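Local coordinates for protein thermotoga maritima TmcAL (Thermotoga maritima, PDB 5Y0T) that belongs to the HIGH nucleotidyl transferase family of the HUP clan and holds adenosine-5'-rp-alpha-thio-triphosphate in a pocket of its chain, at residues G254-S259 and T395-M400; V326-T331 and P378-L383. All blocks are in the same frame, centred on the assembly; numbering follows the deposited sequence.

Contact 1. Residues G254-S259 and T395-M400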
ATOM      1  N   GLY A 254      10.326   2.373  -5.344  1.00 22.13           N
ATOM      2  CA  GLY A 254      10.511   3.400  -4.337  1.00 20.33           C
ATOM      3  C   GLY A 254       9.265   4.239  -4.080  1.00 27.58           C
ATOM      4  O   GLY A 254       8.897   4.477  -2.924  1.00 25.08           O
ATOM      5  N   ASP A 255       8.614   4.702  -5.142  1.00 22.18           N
ATOM      6  CA  ASP A 255       7.439   5.548  -4.942  1.00 22.39           C
ATOM      7  C   ASP A 255       6.327   4.747  -4.263  1.00 20.95           C
ATOM      8  O   ASP A 255       5.598   5.304  -3.435  1.00 25.36           O
ATOM      9  CB  ASP A 255       6.925   6.151  -6.259  1.00 27.48           C
ATOM     10  CG  ASP A 255       7.662   7.426  -6.664  1.00 28.28           C
ATOM     11  OD1 ASP A 255       8.565   7.887  -5.932  1.00 24.73           O
ATOM     12  OD2 ASP A 255       7.316   7.992  -7.721  1.00 29.93           O
ATOM     13  N   PHE A 256       6.199   3.451  -4.583  1.00 20.69           N
ATOM     14  CA  PHE A 256       5.198   2.639  -3.894  1.00 22.46           C
ATOM     15  C   PHE A 256       5.478   2.580  -2.399  1.00 24.41           C
ATOM     16  O   PHE A 256       4.581   2.821  -1.592  1.00 21.00           O
ATOM     17  CB  PHE A 256       5.101   1.192  -4.417  1.00 20.72           C
ATOM     18  CG  PHE A 256       3.938   0.449  -3.815  1.00 20.58           C
ATOM     19  CD1 PHE A 256       4.056  -0.184  -2.590  1.00 20.29           C
ATOM     20  CD2 PHE A 256       2.700   0.458  -4.439  1.00 20.27           C
ATOM     21  CE1 PHE A 256       2.968  -0.815  -2.010  1.00 21.07           C
ATOM     22  CE2 PHE A 256       1.602  -0.179  -3.862  1.00 19.10           C
ATOM     23  CZ  PHE A 256       1.739  -0.807  -2.653  1.00 20.40           C
ATOM     24  N   LEU A 257       6.710   2.230  -2.041  1.00 20.70           N
ATOM     25  CA  LEU A 257       7.084   2.072  -0.640  1.00 21.00           C
ATOM     26  C   LEU A 257       6.835   3.360   0.135  1.00 23.68           C
ATOM     27  O   LEU A 257       6.217   3.363   1.208  1.00 24.24           O
ATOM     28  CB  LEU A 257       8.559   1.661  -0.530  1.00 19.13           C
ATOM     29  CG  LEU A 257       8.846   0.260  -1.056  1.00 26.33           C
ATOM     30  CD1 LEU A 257      10.343  -0.033  -1.035  1.00 25.95           C
ATOM     31  CD2 LEU A 257       8.076  -0.762  -0.253  1.00 25.71           C
ATOM     32  N   LEU A 258       7.289   4.468  -0.440  1.00 22.70           N
ATOM     33  CA  LEU A 258       7.187   5.745   0.236  1.00 24.42           C
ATOM     34  C   LEU A 258       5.716   6.141   0.397  1.00 25.38           C
ATOM     35  O   LEU A 258       5.300   6.592   1.473  1.00 24.20           O
ATOM     36  CB  LEU A 258       7.973   6.825  -0.520  1.00 19.78           C
ATOM     37  CG  LEU A 258       7.879   8.242   0.068  1.00 29.12           C
ATOM     38  CD1 LEU A 258       8.302   8.238   1.534  1.00 27.14           C
ATOM     39  CD2 LEU A 258       8.733   9.234  -0.726  1.00 30.62           C
ATOM     40  N   SER A 259       4.935   5.953  -0.663  1.00 23.93           N
ATOM     41  CA  SER A 259       3.514   6.289  -0.629  1.00 22.23           C
ATOM     42  C   SER A 259       2.769   5.399   0.369  1.00 23.95           C
ATOM     43  O   SER A 259       1.901   5.854   1.110  1.00 22.89           O
ATOM     44  CB  SER A 259       2.893   6.154  -2.029  1.00 19.63           C
ATOM     45  OG  SER A 259       3.423   7.118  -2.924  1.00 27.14           O
ATOM     46  N   THR A 395       5.738 -12.484  -4.859  1.00 19.22           N
ATOM     47  CA  THR A 395       5.783 -12.690  -6.309  1.00 21.24           C
ATOM     48  C   THR A 395       4.801 -11.792  -7.038  1.00 18.29           C
ATOM     49  O   THR A 395       5.134 -11.173  -8.053  1.00 18.65           O
ATOM     50  CB  THR A 395       5.486 -14.181  -6.677  1.00 19.18           C
ATOM     51  OG1 THR A 395       6.431 -15.021  -6.012  1.00 22.08           O
ATOM     52  CG2 THR A 395       5.595 -14.430  -8.170  1.00 18.51           C
ATOM     53  N   ASN A 396       3.579 -11.723  -6.531  1.00 20.49           N
ATOM     54  CA  ASN A 396       2.555 -10.930  -7.191  1.00 23.88           C
ATOM     55  C   ASN A 396       2.875  -9.440  -7.171  1.00 21.01           C
ATOM     56  O   ASN A 396       2.638  -8.731  -8.153  1.00 21.37           O
ATOM     57  CB  ASN A 396       1.198 -11.195  -6.546  1.00 20.27           C
ATOM     58  CG  ASN A 396       0.679 -12.588  -6.855  1.00 21.45           C
ATOM     59  OD1 ASN A 396       1.143 -13.238  -7.799  1.00 21.71           O
ATOM     60  ND2 ASN A 396      -0.308 -13.046  -6.083  1.00 17.03           N
ATOM     61  N   PHE A 397       3.415  -8.973  -6.052  1.00 19.12           N
ATOM     62  CA  PHE A 397       3.809  -7.584  -5.911  1.00 15.65           C
ATOM     63  C   PHE A 397       4.991  -7.276  -6.832  1.00 17.61           C
ATOM     64  O   PHE A 397       4.978  -6.313  -7.591  1.00 18.47           O
ATOM     65  CB  PHE A 397       4.164  -7.295  -4.458  1.00 14.61           C
ATOM     66  CG  PHE A 397       4.644  -5.888  -4.206  1.00 18.62           C
ATOM     67  CD1 PHE A 397       3.739  -4.842  -4.097  1.00 17.17           C
ATOM     68  CD2 PHE A 397       6.006  -5.618  -4.046  1.00 16.71           C
ATOM     69  CE1 PHE A 397       4.187  -3.530  -3.846  1.00 20.90           C
ATOM     70  CE2 PHE A 397       6.464  -4.318  -3.797  1.00 19.22           C
ATOM     71  CZ  PHE A 397       5.555  -3.276  -3.689  1.00 22.01           C
ATOM     72  N   TYR A 398       6.012  -8.114  -6.768  1.00 14.75           N
ATOM     73  CA  TYR A 398       7.188  -7.952  -7.631  1.00 17.34           C
ATOM     74  C   TYR A 398       6.847  -7.807  -9.127  1.00 16.22           C
ATOM     75  O   TYR A 398       7.389  -6.935  -9.822  1.00 20.11           O
ATOM     76  CB  TYR A 398       8.113  -9.148  -7.400  1.00 18.68           C
ATOM     77  CG  TYR A 398       9.371  -9.193  -8.236  1.00 20.18           C
ATOM     78  CD1 TYR A 398       9.357  -9.741  -9.520  1.00 23.48           C
ATOM     79  CD2 TYR A 398      10.587  -8.759  -7.718  1.00 17.29           C
ATOM     80  CE1 TYR A 398      10.518  -9.819 -10.280  1.00 22.77           C
ATOM     81  CE2 TYR A 398      11.766  -8.850  -8.470  1.00 20.11           C
ATOM     82  CZ  TYR A 398      11.717  -9.380  -9.749  1.00 23.51           C
ATOM     83  OH  TYR A 398      12.860  -9.463 -10.517  1.00 24.90           O
ATOM     84  N   SER A 399       5.945  -8.655  -9.625  1.00 17.31           N
ATOM     85  CA  SER A 399       5.634  -8.694 -11.057  1.00 20.17           C
ATOM     86  C   SER A 399       4.986  -7.400 -11.566  1.00 21.62           C
ATOM     87  O   SER A 399       5.059  -7.100 -12.760  1.00 19.77           O
ATOM     88  CB  SER A 399       4.725  -9.893 -11.365  1.00 27.55           C
ATOM     89  OG  SER A 399       5.374 -11.081 -10.946  1.00 32.51           O
ATOM     90  N   MET A 400       4.367  -6.629 -10.671  1.00 21.34           N
ATOM     91  CA  MET A 400       3.841  -5.305 -11.066  1.00 19.33           C
ATOM     92  C   MET A 400       4.962  -4.362 -11.507  1.00 18.59           C
ATOM     93  O   MET A 400       4.706  -3.314 -12.113  1.00 22.01           O
ATOM     94  CB  MET A 400       3.056  -4.661  -9.925  1.00 18.90           C
ATOM     95  CG  MET A 400       1.600  -5.128  -9.821  1.00 19.82           C
ATOM     96  SD  MET A 400       0.710  -4.924 -11.377  1.00 24.75           S
ATOM     97  CE  MET A 400       0.729  -3.124 -11.594  1.00 20.39           C
TER
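D255 O, one residue before the phenylalanine F256 that meets F397 across this contact, is gripped twice: S259 N reaches it at 2.9 Å, and S259 OG, also at 2.9 Å, comes from the other face of the carbonyl plane. The contact itself is a T-shaped (edge-to-face) aromatic pair between helix 254-261 and the C-terminal part of helix 381-399, in a largely helical part of this nucleotidyl transferase family member. The second helix repeats the serine device, since S399 N and S399 OG approach T395 O from opposite faces, the hydroxyl at 2.9 Å. Serine suits such places because its short side chain can fold back onto the carbonyl four residues earlier, satisfying its hydroxyl without leaving the helix.

Between 254-259 and 395-400 no hydrogen bond is made; phenylalanine suits both positions because two long, apolar side chains together bridge the distance between the helices. The CA atoms of F256 and F397 stand 10.5 Å apart, yet the ring centroids are 5.0 Å apart, with planes at 70°. With CG anti to the backbone N (chi1 178°), F397 extends its ring toward F256, and the ring's edge meets the F256 face. Other side chains build on the pair: the rings of F319 and F401 meet F397, V318 of helix 307-318 packs on F256, and F256 of the second subunit stacks on F256, tying this buried cluster to the dimer interface. F397 CE1 rides over one face of the F256 ring, off-centre toward the rim, 3.5 Å from F256 CE1, while F397 CZ lies 3.6 Å from F256 CD1.

Contact 2. Residues V326-T331 and P378-L383. With EDO (1,2-ethanediol), chain G.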
ATOM      1  N   VAL A 326       6.991 -13.702  12.570  1.00 21.70           N
ATOM      2  CA  VAL A 326       8.435 -13.957  12.456  1.00 25.74           C
ATOM      3  C   VAL A 326       8.940 -14.755  13.666  1.00 23.80           C
ATOM      4  O   VAL A 326       9.798 -15.635  13.529  1.00 23.12           O
ATOM      5  CB  VAL A 326       9.246 -12.645  12.304  1.00 28.97           C
ATOM      6  CG1 VAL A 326      10.732 -12.927  12.303  1.00 29.86           C
ATOM      7  CG2 VAL A 326       8.865 -11.949  11.020  1.00 23.65           C
ATOM      8  N   GLU A 327       8.388 -14.478  14.843  1.00 26.52           N
ATOM      9  CA  GLU A 327       8.779 -15.218  16.036  1.00 29.36           C
ATOM     10  C   GLU A 327       8.471 -16.711  15.876  1.00 26.97           C
ATOM     11  O   GLU A 327       9.299 -17.558  16.189  1.00 23.27           O
ATOM     12  CB  GLU A 327       8.079 -14.667  17.278  1.00 27.01           C
ATOM     13  CG  GLU A 327       8.360 -15.475  18.544  1.00 33.31           C
ATOM     14  CD  GLU A 327       9.807 -15.364  18.990  1.00 52.04           C
ATOM     15  OE1 GLU A 327      10.486 -14.394  18.574  1.00 56.74           O
ATOM     16  OE2 GLU A 327      10.265 -16.242  19.755  1.00 57.07           O
ATOM     17  N   LYS A 328       7.274 -17.026  15.402  1.00 27.61           N
ATOM     18  CA  LYS A 328       6.918 -18.417  15.149  1.00 27.48           C
ATOM     19  C   LYS A 328       7.769 -19.033  14.034  1.00 24.01           C
ATOM     20  O   LYS A 328       8.181 -20.197  14.124  1.00 24.23           O
ATOM     21  CB  LYS A 328       5.436 -18.539  14.787  1.00 31.61           C
ATOM     22  CG  LYS A 328       4.487 -18.414  15.974  1.00 44.00           C
ATOM     23  CD  LYS A 328       3.063 -18.787  15.573  1.00 55.36           C
ATOM     24  CE  LYS A 328       2.971 -20.251  15.134  1.00 61.03           C
ATOM     25  NZ  LYS A 328       1.569 -20.683  14.821  1.00 61.49           N
ATOM     26  N   SER A 329       8.021 -18.268  12.977  1.00 22.26           N
ATOM     27  CA  SER A 329       8.840 -18.787  11.881  1.00 19.50           C
ATOM     28  C   SER A 329      10.272 -19.063  12.354  1.00 23.73           C
ATOM     29  O   SER A 329      10.902 -20.017  11.905  1.00 24.27           O
ATOM     30  CB  SER A 329       8.861 -17.817  10.699  1.00 25.48           C
ATOM     31  OG  SER A 329       7.557 -17.588  10.183  1.00 23.63           O
ATOM     32  N   ASN A 330      10.780 -18.241  13.269  1.00 21.85           N
ATOM     33  CA  ASN A 330      12.164 -18.397  13.726  1.00 21.09           C
ATOM     34  C   ASN A 330      12.320 -19.439  14.835  1.00 28.73           C
ATOM     35  O   ASN A 330      13.429 -19.733  15.279  1.00 28.90           O
ATOM     36  CB  ASN A 330      12.714 -17.046  14.191  1.00 25.57           C
ATOM     37  CG  ASN A 330      13.112 -16.169  13.024  1.00 30.47           C
ATOM     38  OD1 ASN A 330      13.135 -16.635  11.876  1.00 23.00           O
ATOM     39  ND2 ASN A 330      13.447 -14.899  13.302  1.00 22.49           N
ATOM     40  N   THR A 331      11.190 -19.969  15.278  1.00 24.68           N
ATOM     41  CA  THR A 331      11.117 -21.037  16.273  1.00 27.16           C
ATOM     42  C   THR A 331      10.827 -22.373  15.584  1.00 27.00           C
ATOM     43  O   THR A 331      11.582 -23.333  15.708  1.00 24.84           O
ATOM     44  CB  THR A 331      10.030 -20.745  17.335  1.00 37.18           C
ATOM     45  OG1 THR A 331      10.329 -19.510  17.991  1.00 46.27           O
ATOM     46  CG2 THR A 331       9.985 -21.851  18.382  1.00 42.28           C
ATOM     47  N   PRO A 378       3.701 -33.490  10.855  1.00 25.70           N
ATOM     48  CA  PRO A 378       2.950 -32.682  11.824  1.00 23.33           C
ATOM     49  C   PRO A 378       3.311 -31.205  11.765  1.00 24.78           C
ATOM     50  O   PRO A 378       3.798 -30.632  12.743  1.00 22.09           O
ATOM     51  CB  PRO A 378       3.358 -33.296  13.167  1.00 29.29           C
ATOM     52  CG  PRO A 378       4.764 -33.767  12.919  1.00 26.26           C
ATOM     53  CD  PRO A 378       4.771 -34.275  11.495  1.00 27.06           C
ATOM     54  N   VAL A 379       3.080 -30.591  10.615  1.00 21.34           N
ATOM     55  CA  VAL A 379       3.408 -29.179  10.449  1.00 22.49           C
ATOM     56  C   VAL A 379       2.391 -28.287  11.164  1.00 25.74           C
ATOM     57  O   VAL A 379       1.299 -28.724  11.560  1.00 22.99           O
ATOM     58  CB  VAL A 379       3.485 -28.800   8.964  1.00 19.33           C
ATOM     59  CG1 VAL A 379       4.537 -29.634   8.289  1.00 19.76           C
ATOM     60  CG2 VAL A 379       2.129 -29.057   8.278  1.00 24.27           C
ATOM     61  N   ASP A 380       2.779 -27.035  11.357  1.00 22.74           N
ATOM     62  CA  ASP A 380       1.873 -26.023  11.875  1.00 25.89           C
ATOM     63  C   ASP A 380       1.082 -25.500  10.684  1.00 24.09           C
ATOM     64  O   ASP A 380       1.635 -24.833   9.802  1.00 20.66           O
ATOM     65  CB  ASP A 380       2.678 -24.915  12.557  1.00 21.33           C
ATOM     66  CG  ASP A 380       1.815 -23.828  13.172  1.00 24.53           C
ATOM     67  OD1 ASP A 380       0.766 -23.477  12.605  1.00 25.46           O
ATOM     68  OD2 ASP A 380       2.226 -23.301  14.226  1.00 24.36           O
ATOM     69  N   LYS A 381      -0.219 -25.766  10.672  1.00 23.02           N
ATOM     70  CA  LYS A 381      -1.016 -25.503   9.476  1.00 24.16           C
ATOM     71  C   LYS A 381      -1.184 -24.012   9.235  1.00 21.77           C
ATOM     72  O   LYS A 381      -1.008 -23.530   8.104  1.00 24.72           O
ATOM     73  CB  LYS A 381      -2.386 -26.186   9.575  1.00 27.80           C
ATOM     74  CG  LYS A 381      -2.303 -27.703   9.406  1.00 34.44           C
ATOM     75  CD  LYS A 381      -3.663 -28.285   9.038  1.00 48.08           C
ATOM     76  CE  LYS A 381      -3.539 -29.691   8.456  1.00 47.49           C
ATOM     77  NZ  LYS A 381      -3.157 -30.684   9.488  1.00 52.04           N
ATOM     78  N   GLN A 382      -1.505 -23.270  10.287  1.00 23.12           N
ATOM     79  CA  GLN A 382      -1.696 -21.830  10.113  1.00 27.22           C
ATOM     80  C   GLN A 382      -0.385 -21.157   9.697  1.00 23.39           C
ATOM     81  O   GLN A 382      -0.383 -20.299   8.826  1.00 24.93           O
ATOM     82  CB  GLN A 382      -2.258 -21.191  11.387  1.00 33.71           C
ATOM     83  CG  GLN A 382      -2.843 -19.785  11.158  1.00 43.69           C
ATOM     84  CD  GLN A 382      -3.607 -19.655   9.826  1.00 54.22           C
ATOM     85  OE1 GLN A 382      -3.263 -18.818   8.982  1.00 58.14           O
ATOM     86  NE2 GLN A 382      -4.648 -20.480   9.642  1.00 47.18           N
ATOM     87  N   LEU A 383       0.732 -21.571  10.292  1.00 22.78           N
ATOM     88  CA  LEU A 383       2.033 -20.998   9.930  1.00 20.58           C
ATOM     89  C   LEU A 383       2.399 -21.311   8.472  1.00 16.77           C
ATOM     90  O   LEU A 383       2.882 -20.435   7.712  1.00 18.81           O
ATOM     91  CB  LEU A 383       3.117 -21.518  10.873  1.00 17.55           C
ATOM     92  CG  LEU A 383       4.497 -20.883  10.687  1.00 19.61           C
ATOM     93  CD1 LEU A 383       4.427 -19.364  10.882  1.00 23.03           C
ATOM     94  CD2 LEU A 383       5.451 -21.511  11.689  1.00 19.69           C
TER
HETATM   95  C1  EDO G1003       7.449 -28.540  10.969  1.00 34.59           C
HETATM   96  O1  EDO G1003       6.845 -29.763  11.434  1.00 45.90           O
HETATM   97  C2  EDO G1003       8.376 -27.976  12.048  1.00 33.06           C
HETATM   98  O2  EDO G1003       7.632 -27.094  12.923  1.00 30.77           O
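The D380 carboxylate is the flat group here, met by K328 at one oxygen and by the backbone of L383 at the other. K328 NZ comes to D380 OD2 on its syn side, 23° out of the plane, in a salt bridge of 2.8 Å; L383 N sits well above the plane and bonds to D380 OD1 at 3.0 Å. D380 stands at the N-cap of helix 381-399, and its bond to L383 N is a capping bond. Aspartate suits the place: its short side chain, with CG anti to the backbone N (chi1 -178°), reaches the N-H three residues on, and its charge probably complements the helix start. K332 NZ is a second cationic partner of D380 OD2. The lysine chain of K328, bent at chi3 (63°), crosses D380 at about a right angle.

Next to the salt bridge, the two branches of L383 pack against helix 323-332 by van der Waals contact. L383 CD1 touches S329 OG at 3.7 Å and lies 4.1 Å from K328 CB, and L383 CD2 rests 3.9 Å from K328 O. Leucine is branched enough to cover this turn of helix, while S329, small enough to let it approach, bonds its own hydroxyl to F325 O. The contact thus joins helix 323-332 to the start of helix 381-399, with helix 72-75 packing on S329 through V73 and F74, and helix 368-374 reaching V379 through L372.

In the fold
Helix 381-399 runs through both contacts: contact 2 holds its capped start against helix 323-332, and contact 1 lies at its far end, against helix 254-261. Their centres are 26 Å apart and their nearest atoms about 15 Å, so they do not touch. Along the chain contact 2 is nested within the loop that contact 1 closes. They differ in surroundings, too: contact 1 is buried and borders the second subunit, whereas no other protein chain of the assembly touches contact 2, which is partly buried. The residues of the adenosine-5'-rp-alpha-thio-triphosphate pocket fall between 7 and 210, so none of the four segments contributes to it.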